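Long-range contacts in putative major capsid protein (Cafeteriavirus-dependent mavirus, PDB 6G44), which probably builds the shell of the virophage particle as a double jelly-roll major capsid protein, three copies of which associate in the assembly described here: residues 58-62 against 264-268; 147-151 against 389-393; 305-309 against 458-464; 319-325 against 450-456; 475-479 against 490-494. One frame throughout, in Å; residues are numbered along the deposited sequence.

Contact 1. Residues 58-62 against 264-268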
# COMPACT_ATOMS: atom_id res chain seq x y z
N GLN C 58 18.86 30.61 17.86
CA GLN C 58 19.89 29.94 17.05
C GLN C 58 20.48 28.74 17.79
O GLN C 58 20.76 28.80 18.98
CB GLN C 58 20.98 30.92 16.65
CG GLN C 58 21.91 30.38 15.55
CD GLN C 58 23.07 31.29 15.27
OE1 GLN C 58 23.98 31.37 16.07
NE2 GLN C 58 23.07 31.95 14.12
N ILE C 59 20.65 27.62 17.06
CA ILE C 59 21.24 26.40 17.59
C ILE C 59 22.33 25.99 16.62
O ILE C 59 22.10 25.97 15.44
CB ILE C 59 20.18 25.28 17.67
CG1 ILE C 59 19.06 25.66 18.66
CG2 ILE C 59 20.83 23.94 18.06
CD1 ILE C 59 17.72 24.97 18.36
N THR C 60 23.54 25.74 17.14
CA THR C 60 24.68 25.39 16.32
C THR C 60 25.31 24.09 16.76
O THR C 60 25.63 23.88 17.94
CB THR C 60 25.75 26.51 16.37
OG1 THR C 60 25.20 27.69 15.78
CG2 THR C 60 27.00 26.09 15.60
N PHE C 61 25.49 23.21 15.77
CA PHE C 61 26.32 22.01 15.93
C PHE C 61 27.64 22.26 15.23
O PHE C 61 27.68 22.75 14.10
CB PHE C 61 25.62 20.76 15.35
CG PHE C 61 24.30 20.48 15.98
CD1 PHE C 61 24.19 19.79 17.16
CD2 PHE C 61 23.14 20.99 15.40
CE1 PHE C 61 22.97 19.59 17.76
CE2 PHE C 61 21.92 20.79 15.99
CZ PHE C 61 21.83 20.08 17.17
N ASN C 62 28.74 21.94 15.92
CA ASN C 62 30.08 22.15 15.35
C ASN C 62 30.87 20.94 15.76
O ASN C 62 31.29 20.80 16.90
CB ASN C 62 30.69 23.46 15.89
CG ASN C 62 32.05 23.76 15.29
OD1 ASN C 62 32.78 22.87 14.90
ND2 ASN C 62 32.39 25.05 15.24
N PHE C 264 13.41 22.08 26.48
CA PHE C 264 13.83 21.75 25.10
C PHE C 264 15.29 21.30 25.02
O PHE C 264 16.19 21.93 25.58
CB PHE C 264 13.58 22.92 24.17
CG PHE C 264 13.90 22.63 22.74
CD1 PHE C 264 12.96 22.02 21.94
CD2 PHE C 264 15.12 22.94 22.21
CE1 PHE C 264 13.25 21.75 20.60
CE2 PHE C 264 15.42 22.67 20.87
CZ PHE C 264 14.48 22.05 20.08
N LYS C 265 15.50 20.15 24.35
CA LYS C 265 16.81 19.63 24.05
C LYS C 265 16.84 19.19 22.60
O LYS C 265 15.80 18.81 22.04
CB LYS C 265 17.14 18.44 24.94
CG LYS C 265 17.20 18.77 26.42
CD LYS C 265 18.39 19.64 26.75
CE LYS C 265 18.53 19.92 28.25
NZ LYS C 265 19.55 21.00 28.47
N ILE C 266 18.01 19.27 21.99
CA ILE C 266 18.21 18.87 20.60
C ILE C 266 19.60 18.30 20.42
O ILE C 266 20.58 18.85 20.95
CB ILE C 266 17.90 20.02 19.63
CG1 ILE C 266 17.92 19.54 18.15
CG2 ILE C 266 18.84 21.20 19.85
CD1 ILE C 266 17.49 20.60 17.17
N ASN C 267 19.68 17.16 19.72
CA ASN C 267 20.95 16.56 19.32
C ASN C 267 20.90 16.23 17.83
O ASN C 267 19.81 16.00 17.30
CB ASN C 267 21.20 15.28 20.12
CG ASN C 267 21.41 15.54 21.60
OD1 ASN C 267 21.75 16.64 22.01
ND2 ASN C 267 21.26 14.50 22.41
N MET C 268 22.05 16.21 17.18
CA MET C 268 22.18 15.75 15.79
C MET C 268 22.74 14.36 15.82
O MET C 268 23.78 14.12 16.43
CB MET C 268 23.06 16.67 14.97
CG MET C 268 23.20 16.20 13.52
SD MET C 268 23.80 17.48 12.41
CE MET C 268 25.45 17.71 13.05

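Contact 2. Residues 147-151 against 389-393. With SO4 (sulfate ion), chain Z.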
# COMPACT_ATOMS: atom_id res chain seq x y z
N ASP C 147 1.91 11.90 7.93
CA ASP C 147 0.58 12.08 7.37
C ASP C 147 0.33 13.56 7.14
O ASP C 147 0.61 14.37 8.05
CB ASP C 147 -0.45 11.47 8.31
CG ASP C 147 -1.87 11.69 7.86
OD1 ASP C 147 -2.44 12.74 8.24
OD2 ASP C 147 -2.41 10.82 7.15
N VAL C 148 -0.21 13.91 5.96
CA VAL C 148 -0.49 15.28 5.57
C VAL C 148 -1.99 15.51 5.62
O VAL C 148 -2.78 14.70 5.09
CB VAL C 148 0.09 15.55 4.16
CG1 VAL C 148 -0.35 16.89 3.62
CG2 VAL C 148 1.61 15.45 4.17
N ASP C 149 -2.40 16.62 6.23
CA ASP C 149 -3.82 16.92 6.40
C ASP C 149 -4.53 17.10 5.06
O ASP C 149 -4.04 17.76 4.13
CB ASP C 149 -4.02 18.24 7.15
CG ASP C 149 -3.55 18.19 8.59
OD1 ASP C 149 -3.64 17.15 9.22
OD2 ASP C 149 -3.11 19.25 9.09
N GLU C 150 -5.72 16.49 4.96
CA GLU C 150 -6.54 16.64 3.77
C GLU C 150 -7.51 17.79 3.86
O GLU C 150 -7.87 18.36 2.83
CB GLU C 150 -7.30 15.34 3.50
CG GLU C 150 -6.39 14.15 3.20
CD GLU C 150 -5.88 13.38 4.41
OE1 GLU C 150 -6.24 13.75 5.56
OE2 GLU C 150 -5.13 12.39 4.19
N TYR C 151 -7.99 18.07 5.07
CA TYR C 151 -9.04 19.08 5.30
C TYR C 151 -8.55 20.13 6.31
O TYR C 151 -7.56 19.93 7.01
CB TYR C 151 -10.36 18.43 5.72
CG TYR C 151 -10.76 17.32 4.79
CD1 TYR C 151 -11.26 17.59 3.52
CD2 TYR C 151 -10.56 15.99 5.12
CE1 TYR C 151 -11.56 16.56 2.65
CE2 TYR C 151 -10.85 14.96 4.24
CZ TYR C 151 -11.34 15.26 3.00
OH TYR C 151 -11.61 14.21 2.14
N LYS C 389 -2.03 13.67 -2.85
CA LYS C 389 -3.24 13.73 -2.04
C LYS C 389 -4.51 13.65 -2.87
O LYS C 389 -4.49 13.88 -4.08
CB LYS C 389 -3.27 14.99 -1.18
CG LYS C 389 -2.09 15.13 -0.23
CD LYS C 389 -1.93 13.94 0.69
CE LYS C 389 -3.07 13.82 1.69
NZ LYS C 389 -2.99 12.55 2.46
N ARG C 390 -5.59 13.33 -2.18
CA ARG C 390 -6.93 13.17 -2.81
C ARG C 390 -7.45 14.48 -3.40
O ARG C 390 -7.06 15.58 -2.97
CB ARG C 390 -7.93 12.61 -1.80
CG ARG C 390 -8.24 13.58 -0.66
CD ARG C 390 -9.06 12.99 0.46
NE ARG C 390 -8.30 11.98 1.20
CZ ARG C 390 -8.77 11.38 2.27
NH1 ARG C 390 -9.96 11.69 2.73
NH2 ARG C 390 -8.02 10.50 2.94
N PHE C 391 -8.37 14.37 -4.35
CA PHE C 391 -8.93 15.53 -5.03
C PHE C 391 -9.66 16.49 -4.06
O PHE C 391 -9.54 17.71 -4.21
CB PHE C 391 -9.86 15.10 -6.17
CG PHE C 391 -10.43 16.25 -6.95
CD1 PHE C 391 -9.59 17.15 -7.61
CD2 PHE C 391 -11.80 16.48 -6.99
CE1 PHE C 391 -10.09 18.24 -8.33
CE2 PHE C 391 -12.30 17.56 -7.70
CZ PHE C 391 -11.46 18.42 -8.37
N SER C 392 -10.38 15.95 -3.09
CA SER C 392 -11.13 16.78 -2.11
C SER C 392 -10.20 17.62 -1.23
O SER C 392 -10.66 18.61 -0.68
CB SER C 392 -12.05 15.93 -1.23
OG SER C 392 -11.34 14.95 -0.53
N CYS C 393 -8.93 17.25 -1.11
CA CYS C 393 -7.94 18.10 -0.45
C CYS C 393 -7.54 19.21 -1.39
O CYS C 393 -7.77 20.39 -1.10
CB CYS C 393 -6.75 17.24 -0.07
SG CYS C 393 -5.30 18.14 0.51
S SO4 Z . -5.13 10.42 0.31
O1 SO4 Z . -5.52 11.81 0.38
O2 SO4 Z . -6.01 9.60 1.13
O3 SO4 Z . -3.72 10.29 0.82
O4 SO4 Z . -5.16 9.96 -1.11
O HOH W 1 -0.57 11.89 3.87

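Contact 3. Residues 305-309 against 458-464. With SO4 (sulfate ion), chain B.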
# COMPACT_ATOMS: atom_id res chain seq x y z
N ASN C 305 -14.97 37.69 0.65
CA ASN C 305 -16.10 36.90 0.17
C ASN C 305 -17.42 37.60 0.44
O ASN C 305 -17.63 38.16 1.52
CB ASN C 305 -16.08 35.51 0.79
CG ASN C 305 -14.97 34.64 0.19
OD1 ASN C 305 -14.44 34.93 -0.88
ND2 ASN C 305 -14.64 33.56 0.88
N THR C 306 -18.29 37.55 -0.56
CA THR C 306 -19.65 38.07 -0.50
C THR C 306 -20.72 36.98 -0.58
O THR C 306 -21.88 37.26 -0.30
CB THR C 306 -19.88 39.07 -1.64
OG1 THR C 306 -19.82 38.40 -2.89
CG2 THR C 306 -18.84 40.19 -1.59
N LYS C 307 -20.34 35.77 -0.98
CA LYS C 307 -21.23 34.62 -1.05
C LYS C 307 -20.71 33.56 -0.08
O LYS C 307 -19.53 33.57 0.32
CB LYS C 307 -21.32 34.13 -2.49
CG LYS C 307 -22.14 35.12 -3.33
CD LYS C 307 -21.99 34.95 -4.81
CE LYS C 307 -20.73 35.60 -5.35
NZ LYS C 307 -20.48 35.09 -6.73
N ASP C 308 -21.62 32.70 0.37
CA ASP C 308 -21.26 31.68 1.36
C ASP C 308 -20.22 30.74 0.73
O ASP C 308 -20.44 30.23 -0.35
CB ASP C 308 -22.47 30.84 1.78
CG ASP C 308 -23.51 31.65 2.56
OD1 ASP C 308 -23.14 32.59 3.28
OD2 ASP C 308 -24.70 31.29 2.42
N PRO C 309 -19.10 30.50 1.44
CA PRO C 309 -18.15 29.54 0.88
C PRO C 309 -18.70 28.12 0.87
O PRO C 309 -18.27 27.31 0.06
CB PRO C 309 -16.95 29.67 1.79
CG PRO C 309 -17.51 30.12 3.12
CD PRO C 309 -18.61 31.07 2.71
N THR C 458 -11.67 30.81 -1.51
CA THR C 458 -11.19 30.90 -0.13
C THR C 458 -12.32 30.54 0.84
O THR C 458 -13.51 30.69 0.51
CB THR C 458 -10.70 32.32 0.16
OG1 THR C 458 -11.77 33.22 -0.11
CG2 THR C 458 -9.49 32.68 -0.70
N PRO C 459 -11.97 30.06 2.04
CA PRO C 459 -12.98 29.57 2.97
C PRO C 459 -13.64 30.60 3.89
O PRO C 459 -14.48 30.20 4.71
CB PRO C 459 -12.19 28.57 3.79
CG PRO C 459 -10.84 29.18 3.87
CD PRO C 459 -10.61 29.76 2.51
N GLU C 460 -13.31 31.88 3.78
CA GLU C 460 -13.89 32.86 4.71
C GLU C 460 -15.40 33.07 4.49
O GLU C 460 -15.92 32.95 3.39
CB GLU C 460 -13.15 34.20 4.63
CG GLU C 460 -11.83 34.23 5.39
CD GLU C 460 -10.74 33.43 4.71
OE1 GLU C 460 -10.73 33.36 3.47
OE2 GLU C 460 -9.87 32.91 5.43
N ALA C 461 -16.08 33.38 5.60
CA ALA C 461 -17.50 33.65 5.58
C ALA C 461 -17.85 34.82 4.67
O ALA C 461 -17.05 35.74 4.45
CB ALA C 461 -17.98 33.96 7.00
N ALA C 462 -19.08 34.80 4.18
CA ALA C 462 -19.63 35.93 3.47
C ALA C 462 -19.59 37.15 4.37
O ALA C 462 -19.88 37.05 5.57
CB ALA C 462 -21.06 35.66 3.03
N GLY C 463 -19.20 38.27 3.79
CA GLY C 463 -19.02 39.52 4.55
C GLY C 463 -17.74 39.64 5.36
O GLY C 463 -17.61 40.57 6.16
N THR C 464 -16.80 38.71 5.16
CA THR C 464 -15.49 38.76 5.79
C THR C 464 -14.44 38.47 4.71
O THR C 464 -14.76 38.08 3.59
CB THR C 464 -15.35 37.73 6.93
OG1 THR C 464 -15.22 36.40 6.39
CG2 THR C 464 -16.55 37.76 7.87
S SO4 B . -17.08 36.94 -8.08
O1 SO4 B . -18.52 36.89 -7.74
O2 SO4 B . -16.81 37.93 -9.14
O3 SO4 B . -16.37 37.41 -6.87
O4 SO4 B . -16.65 35.60 -8.57
O HOH W 2 -13.78 32.51 -2.49
O HOH W 3 -20.84 32.61 4.95

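Contact 4. Residues 319-325 against 450-456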
# COMPACT_ATOMS: atom_id res chain seq x y z
N HIS C 319 -11.43 34.70 -6.77
CA HIS C 319 -10.34 35.65 -6.55
C HIS C 319 -9.22 35.40 -7.54
O HIS C 319 -8.96 34.26 -7.91
CB HIS C 319 -9.81 35.50 -5.14
CG HIS C 319 -10.84 35.77 -4.10
ND1 HIS C 319 -11.34 37.03 -3.89
CD2 HIS C 319 -11.50 34.94 -3.26
CE1 HIS C 319 -12.25 36.97 -2.94
NE2 HIS C 319 -12.37 35.71 -2.54
N ILE C 320 -8.59 36.47 -8.01
CA ILE C 320 -7.48 36.36 -8.96
C ILE C 320 -6.26 37.06 -8.42
O ILE C 320 -6.33 38.20 -7.91
CB ILE C 320 -7.86 36.95 -10.35
CG1 ILE C 320 -9.13 36.27 -10.89
CG2 ILE C 320 -6.70 36.83 -11.33
CD1 ILE C 320 -9.76 36.91 -12.12
N LEU C 321 -5.11 36.41 -8.57
CA LEU C 321 -3.83 37.03 -8.26
C LEU C 321 -2.91 36.72 -9.42
O LEU C 321 -2.92 35.62 -9.98
CB LEU C 321 -3.24 36.50 -6.96
CG LEU C 321 -3.81 37.01 -5.63
CD1 LEU C 321 -3.28 36.22 -4.44
CD2 LEU C 321 -3.46 38.49 -5.48
N THR C 322 -2.09 37.72 -9.80
CA THR C 322 -1.12 37.57 -10.86
C THR C 322 0.24 38.08 -10.39
O THR C 322 0.35 39.23 -9.96
CB THR C 322 -1.54 38.36 -12.12
OG1 THR C 322 -2.86 37.98 -12.53
CG2 THR C 322 -0.59 38.10 -13.26
N THR C 323 1.27 37.24 -10.50
CA THR C 323 2.61 37.67 -10.12
C THR C 323 3.07 38.81 -11.02
O THR C 323 2.60 38.97 -12.13
CB THR C 323 3.68 36.55 -10.24
OG1 THR C 323 3.85 36.18 -11.61
CG2 THR C 323 3.31 35.33 -9.39
N HIS C 324 4.02 39.58 -10.52
CA HIS C 324 4.81 40.43 -11.39
C HIS C 324 5.63 39.51 -12.30
O HIS C 324 5.71 38.28 -12.06
CB HIS C 324 5.71 41.33 -10.56
CG HIS C 324 4.96 42.26 -9.65
ND1 HIS C 324 3.99 43.12 -10.11
CD2 HIS C 324 5.01 42.43 -8.31
CE1 HIS C 324 3.49 43.80 -9.10
NE2 HIS C 324 4.09 43.40 -7.99
N SER C 325 6.22 40.05 -13.36
CA SER C 325 7.08 39.25 -14.23
C SER C 325 8.27 38.76 -13.43
O SER C 325 8.87 39.52 -12.67
CB SER C 325 7.52 40.06 -15.47
OG SER C 325 8.28 39.26 -16.36
N MET C 450 8.62 34.78 -16.74
CA MET C 450 7.36 34.09 -16.46
C MET C 450 6.42 34.97 -15.64
O MET C 450 6.85 35.66 -14.73
CB MET C 450 7.64 32.77 -15.72
CG MET C 450 6.38 31.95 -15.40
SD MET C 450 6.68 30.46 -14.41
CE MET C 450 7.16 29.38 -15.72
N GLN C 451 5.12 34.85 -15.91
CA GLN C 451 4.10 35.43 -15.09
C GLN C 451 3.04 34.34 -14.87
O GLN C 451 2.72 33.58 -15.78
CB GLN C 451 3.49 36.64 -15.82
CG GLN C 451 2.51 37.47 -15.01
CD GLN C 451 2.30 38.85 -15.62
OE1 GLN C 451 2.02 38.96 -16.81
NE2 GLN C 451 2.44 39.89 -14.81
N VAL C 452 2.53 34.28 -13.64
CA VAL C 452 1.51 33.28 -13.25
C VAL C 452 0.28 33.99 -12.72
O VAL C 452 0.38 34.79 -11.80
CB VAL C 452 2.09 32.34 -12.17
CG1 VAL C 452 1.02 31.40 -11.62
CG2 VAL C 452 3.26 31.55 -12.76
N GLN C 453 -0.88 33.66 -13.30
CA GLN C 453 -2.19 34.11 -12.81
C GLN C 453 -2.89 32.89 -12.20
O GLN C 453 -2.96 31.86 -12.87
CB GLN C 453 -3.02 34.64 -13.98
CG GLN C 453 -4.45 35.02 -13.62
CD GLN C 453 -5.33 35.19 -14.82
OE1 GLN C 453 -6.07 34.29 -15.20
NE2 GLN C 453 -5.22 36.35 -15.48
N ALA C 454 -3.37 33.01 -10.97
CA ALA C 454 -4.14 31.95 -10.32
C ALA C 454 -5.51 32.49 -9.97
O ALA C 454 -5.60 33.58 -9.40
CB ALA C 454 -3.46 31.48 -9.05
N THR C 455 -6.55 31.74 -10.30
CA THR C 455 -7.92 32.01 -9.87
C THR C 455 -8.26 31.00 -8.79
O THR C 455 -8.01 29.78 -8.97
CB THR C 455 -8.89 31.92 -11.07
OG1 THR C 455 -8.42 32.76 -12.15
CG2 THR C 455 -10.28 32.34 -10.68
N PHE C 456 -8.83 31.45 -7.69
CA PHE C 456 -8.97 30.60 -6.51
C PHE C 456 -10.13 30.99 -5.64
O PHE C 456 -10.61 32.13 -5.67
CB PHE C 456 -7.67 30.58 -5.70
CG PHE C 456 -7.24 31.95 -5.22
CD1 PHE C 456 -6.45 32.76 -6.04
CD2 PHE C 456 -7.62 32.43 -3.98
CE1 PHE C 456 -6.04 34.02 -5.59
CE2 PHE C 456 -7.22 33.68 -3.53
CZ PHE C 456 -6.45 34.47 -4.36
O HOH W 4 -3.48 38.38 -15.16

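Contact 5. Residues 475-479 against 490-494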
# COMPACT_ATOMS: atom_id res chain seq x y z
N ILE C 475 12.05 24.62 -8.68
CA ILE C 475 12.86 23.50 -8.23
C ILE C 475 13.89 23.31 -9.31
O ILE C 475 13.54 22.93 -10.43
CB ILE C 475 12.03 22.22 -7.99
CG1 ILE C 475 10.94 22.51 -6.95
CG2 ILE C 475 12.95 21.10 -7.52
CD1 ILE C 475 9.53 22.55 -7.47
N ARG C 476 15.16 23.58 -9.00
CA ARG C 476 16.22 23.48 -9.99
C ARG C 476 17.14 22.29 -9.72
O ARG C 476 17.48 22.00 -8.57
CB ARG C 476 17.08 24.74 -10.00
CG ARG C 476 16.43 25.94 -10.66
CD ARG C 476 17.44 27.07 -10.68
NE ARG C 476 17.04 28.12 -11.60
CZ ARG C 476 16.33 29.20 -11.25
NH1 ARG C 476 16.04 30.10 -12.19
NH2 ARG C 476 15.92 29.39 -10.01
N ASP C 477 17.58 21.66 -10.81
CA ASP C 477 18.57 20.59 -10.72
C ASP C 477 19.91 21.25 -10.35
O ASP C 477 20.33 22.25 -10.95
CB ASP C 477 18.67 19.85 -12.04
CG ASP C 477 17.36 19.13 -12.43
OD1 ASP C 477 16.50 18.89 -11.57
OD2 ASP C 477 17.22 18.79 -13.60
N ASN C 478 20.56 20.70 -9.34
CA ASN C 478 21.70 21.33 -8.69
C ASN C 478 22.53 20.22 -8.07
O ASN C 478 21.99 19.33 -7.40
CB ASN C 478 21.20 22.30 -7.66
CG ASN C 478 22.30 23.08 -7.00
OD1 ASN C 478 23.02 23.79 -7.67
ND2 ASN C 478 22.39 22.99 -5.68
N LEU C 479 23.84 20.27 -8.30
CA LEU C 479 24.73 19.23 -7.80
C LEU C 479 25.76 19.80 -6.86
O LEU C 479 26.21 20.93 -7.05
CB LEU C 479 25.47 18.56 -8.92
CG LEU C 479 24.66 17.82 -9.98
CD1 LEU C 479 25.59 17.08 -10.94
CD2 LEU C 479 23.59 16.91 -9.44
N ASP C 490 29.02 23.75 -5.12
CA ASP C 490 27.75 23.35 -5.74
C ASP C 490 27.46 24.23 -6.93
O ASP C 490 27.95 25.36 -7.01
CB ASP C 490 26.61 23.26 -4.72
CG ASP C 490 26.13 24.59 -4.21
OD1 ASP C 490 26.89 25.57 -4.22
OD2 ASP C 490 24.95 24.62 -3.81
N ASP C 491 26.74 23.70 -7.91
CA ASP C 491 26.43 24.46 -9.12
C ASP C 491 25.21 23.85 -9.79
O ASP C 491 25.03 22.63 -9.81
CB ASP C 491 27.58 24.39 -10.14
CG ASP C 491 28.68 25.37 -9.87
OD1 ASP C 491 28.43 26.59 -9.83
OD2 ASP C 491 29.82 24.90 -9.67
N LEU C 492 24.46 24.73 -10.43
CA LEU C 492 23.37 24.31 -11.30
C LEU C 492 23.92 23.52 -12.48
O LEU C 492 25.05 23.75 -12.92
CB LEU C 492 22.61 25.53 -11.81
CG LEU C 492 21.94 26.43 -10.78
CD1 LEU C 492 21.27 27.60 -11.49
CD2 LEU C 492 20.94 25.66 -9.91
N THR C 493 23.13 22.58 -12.98
CA THR C 493 23.48 21.78 -14.13
C THR C 493 22.88 22.48 -15.34
O THR C 493 21.68 22.31 -15.62
CB THR C 493 22.92 20.34 -13.99
OG1 THR C 493 21.51 20.38 -13.75
CG2 THR C 493 23.58 19.62 -12.85
N LEU C 494 23.67 23.32 -16.00
CA LEU C 494 23.20 24.14 -17.13
C LEU C 494 23.94 23.82 -18.42
O LEU C 494 25.16 23.59 -18.42
CB LEU C 494 23.36 25.62 -16.80
CG LEU C 494 22.60 26.12 -15.58
CD1 LEU C 494 22.93 27.59 -15.33
CD2 LEU C 494 21.10 25.91 -15.73

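Contact 1. Residues 58-62 against 264-268
Phe-61 contributes the largest share of the surface buried here, followed by Ile-266 and Met-268. Its ring lies between strand 58-62 and strand 264-268, whose axes approach to 8.6 Å at 33°, a spacing of packed layers rather than of hydrogen-bonded neighbours. Met-268 covers one face of the ring: its CB sits 4.0 Å from the centroid of the Phe-61 ring, 9° off the normal, as a CH-pi contact, and SD is 5.1 Å from the same centroid, an oblique Met-aromatic contact. Met-268 CE also closes on Phe-61 CB at 3.8 Å. Ile-266 fills the next position, with CG1 4.1 Å from Phe-61 CZ and CG2 3.8 Å from Ile-59 CG2, and Ile-59 CD1 then reaches Phe-264 CE2 at 4.1 Å. Strand 58-66 pairs instead with strand 222-235, through Leu-232 and Val-230, while Val-77 and Ile-45 add to the apolar filling. The two strands thus cohere through aliphatic, aromatic and sulfur contacts, the chemistry of a jelly-roll interior.

Contact 2. Residues 147-151 against 389-393
Val-148 opens the contact with its backbone: N donates to water 1 at 2.9 Å, which also accepts from Lys-389 NZ at 2.9 Å, and Val-148 O takes a weak hydrogen bond from Lys-389 NZ at 3.4 Å. Asp-149 points its CB away from segment 389-393 and forms a salt bridge with Arg-176; its carbonyl O lies 3.9 Å from Cys-393 SG. Glu-150 is the most deeply covered residue. Its OE2 makes a 2.8 Å salt bridge to Lys-389 NZ and a long one, 3.7 Å, to Arg-390 NH2, where the oxygen is well out of the guanidinium plane, while CG packs over the guanidinium face, 3.5 Å from Arg-390 NE. This salt-bridge network joins a loop that follows helix 136-142 to the start of helix 391-394, with Arg-390 at the N-cap position. A sulfate, probably from the crystallisation liquor, sits against it: O1 accepts from Arg-390 N at 3.0 Å and NE at 2.9 Å, O2 from Arg-390 NH2 at 2.9 Å, and O3 from Lys-389 NZ at 2.9 Å. Ser-172 of the second subunit also binds this ion. At Tyr-151, OH accepts from Arg-390 NH1 at 3.1 Å and donates to Ser-392 OG at 2.8 Å; Ser-392 OG is further bonded to Cys-180 O of the second subunit.

Contact 3. Residues 305-309 against 458-464
Asn-305 has both its backbone and its carboxamide satisfied. Its N donates to Thr-464 O at 3.0 Å, and its O accepts from Gly-463 N at 2.8 Å. ND2 gives an almost straight bond to Glu-460 O at 2.9 Å, another to Thr-458 O at 3.1 Å and a weak one to Thr-458 OG1 at 3.1 Å. Asn-305 OD1 accepts from His-319 NE2 and, at 3.0 Å, from water 2. That water in turn accepts a hydrogen bond from Thr-458 N at 2.9 Å. Water 3 likewise joins Asp-308 OD1, 2.8 Å away, to Ala-462 N at 2.9 Å. Lys-307 NZ turns outward to Glu-315 O and to sulfate O1, 2.8 Å from NZ. Pro-309 and Ala-462 supply packing: Pro-309 CG lies 3.3 Å from Glu-460 O, and Ala-462 CB 3.7 Å from Asp-308 OD1. Thr-464 N donates to Ala-461 O at 3.1 Å, closing a type II beta turn with Gly-463 at positive phi, and Thr-464 OG1 adds a 2.7 Å bond to the same oxygen. Two loops thus meet at the ends of jelly-roll strands, held by this turn and the Asn-305 side chain.

Contact 4. Residues 319-325 against 450-456
Strands 319-322 and 450-456 run antiparallel, their axes 4.7 Å apart at 168°, as neighbours in a four-stranded sheet of the double jelly-roll. His-319/Phe-456 and Leu-321/Ala-454 are hydrogen-bonded pairs: His-319 N to Phe-456 O is 2.9 Å, Phe-456 N to His-319 O 2.8 Å, Leu-321 N to Ala-454 O 3.0 Å and Ala-454 N to Leu-321 O 2.8 Å. Thr-323 N continues the pattern to Val-452 O at 2.9 Å. On the buried side, Leu-321 CD1 meets Phe-456 CZ at 3.6 Å, and His-319 CB rests over the Phe-456 ring, 3.8 Å from its centroid, as a CH-pi contact; Leu-470 and Cys-303 of the other sheet lie beyond. The opposite face carries Ile-320, Thr-322, Gln-453 and Thr-455, with water 4 bridging Thr-322 OG1 and Gln-453 NE2 at 2.7 Å each. Beyond Thr-322, where the regular pairing breaks, side chains take over: Gln-451 NE2 donates to Thr-323 O at 2.8 Å, and Thr-323 OG1 accepts from Val-452 N at 3.1 Å.

Contact 5. Residues 475-479 against 490-494
This is a short antiparallel pairing within the beta hairpin of strands 464-482 and 488-492, at the point where the second of these strands ends and turns off. Leu-479 and Asp-491 form the hydrogen-bonded pair: Leu-479 N donates to Asp-491 O at 3.0 Å, nearly straight, and Asp-491 N to Leu-479 O at 2.9 Å. Asn-478 faces Leu-492 as the adjoining non-hydrogen-bonded pair, their CA atoms 4.3 Å apart. Beyond it the chains splay, and Thr-493 N reaches Asp-477 O only weakly, at 3.5 Å. The hairpin extends a jelly-roll sheet in which strand 464-482 also pairs with strand 286-305, and Asn-478 ND2 is held by Thr-290 O of that strand. Side chains pack on both faces of the pairing. On the Asn-478 face, Leu-492 CD2 packs 3.9 Å from Arg-476 CD and 3.6 Å from Asn-478 OD1, while the Arg-476 guanidinium forms a salt bridge with Glu-296 and a hydrogen bond with Asn-330. On the other, Leu-479 CG meets Thr-493 CG2 at 3.6 Å, and Ile-31 of the second subunit covers both residues. Asp-477 CB lies 3.4 Å from Thr-493 OG1, its carboxylate bonded to Asn-443. Asp-490 carries a salt bridge to Lys-117, and Pro-8 of the third subunit packs on Asp-491.

Along the chain, contacts 1 and 2 cross: 147-151 falls between the segments of contact 1 and pairs with 389-393. Contact 4 is nested within the loop closed by contact 3, and contact 5 follows both. Contact 1 lies in the N-terminal jelly roll, its centre about 40 Å from that of contact 4, in the other jelly roll. Contact 2 ties a loop of the first half to a helix of the second, their segments 238 residues apart. Contacts 3 and 4 touch where Asn-305 meets His-319; strand 464-482 then leads from contact 3 to contact 5, centres about 43 Å apart. Contacts 2 and 5, about 31 Å apart between centres, both meet the second subunit, so these places couple the fold to the trimer.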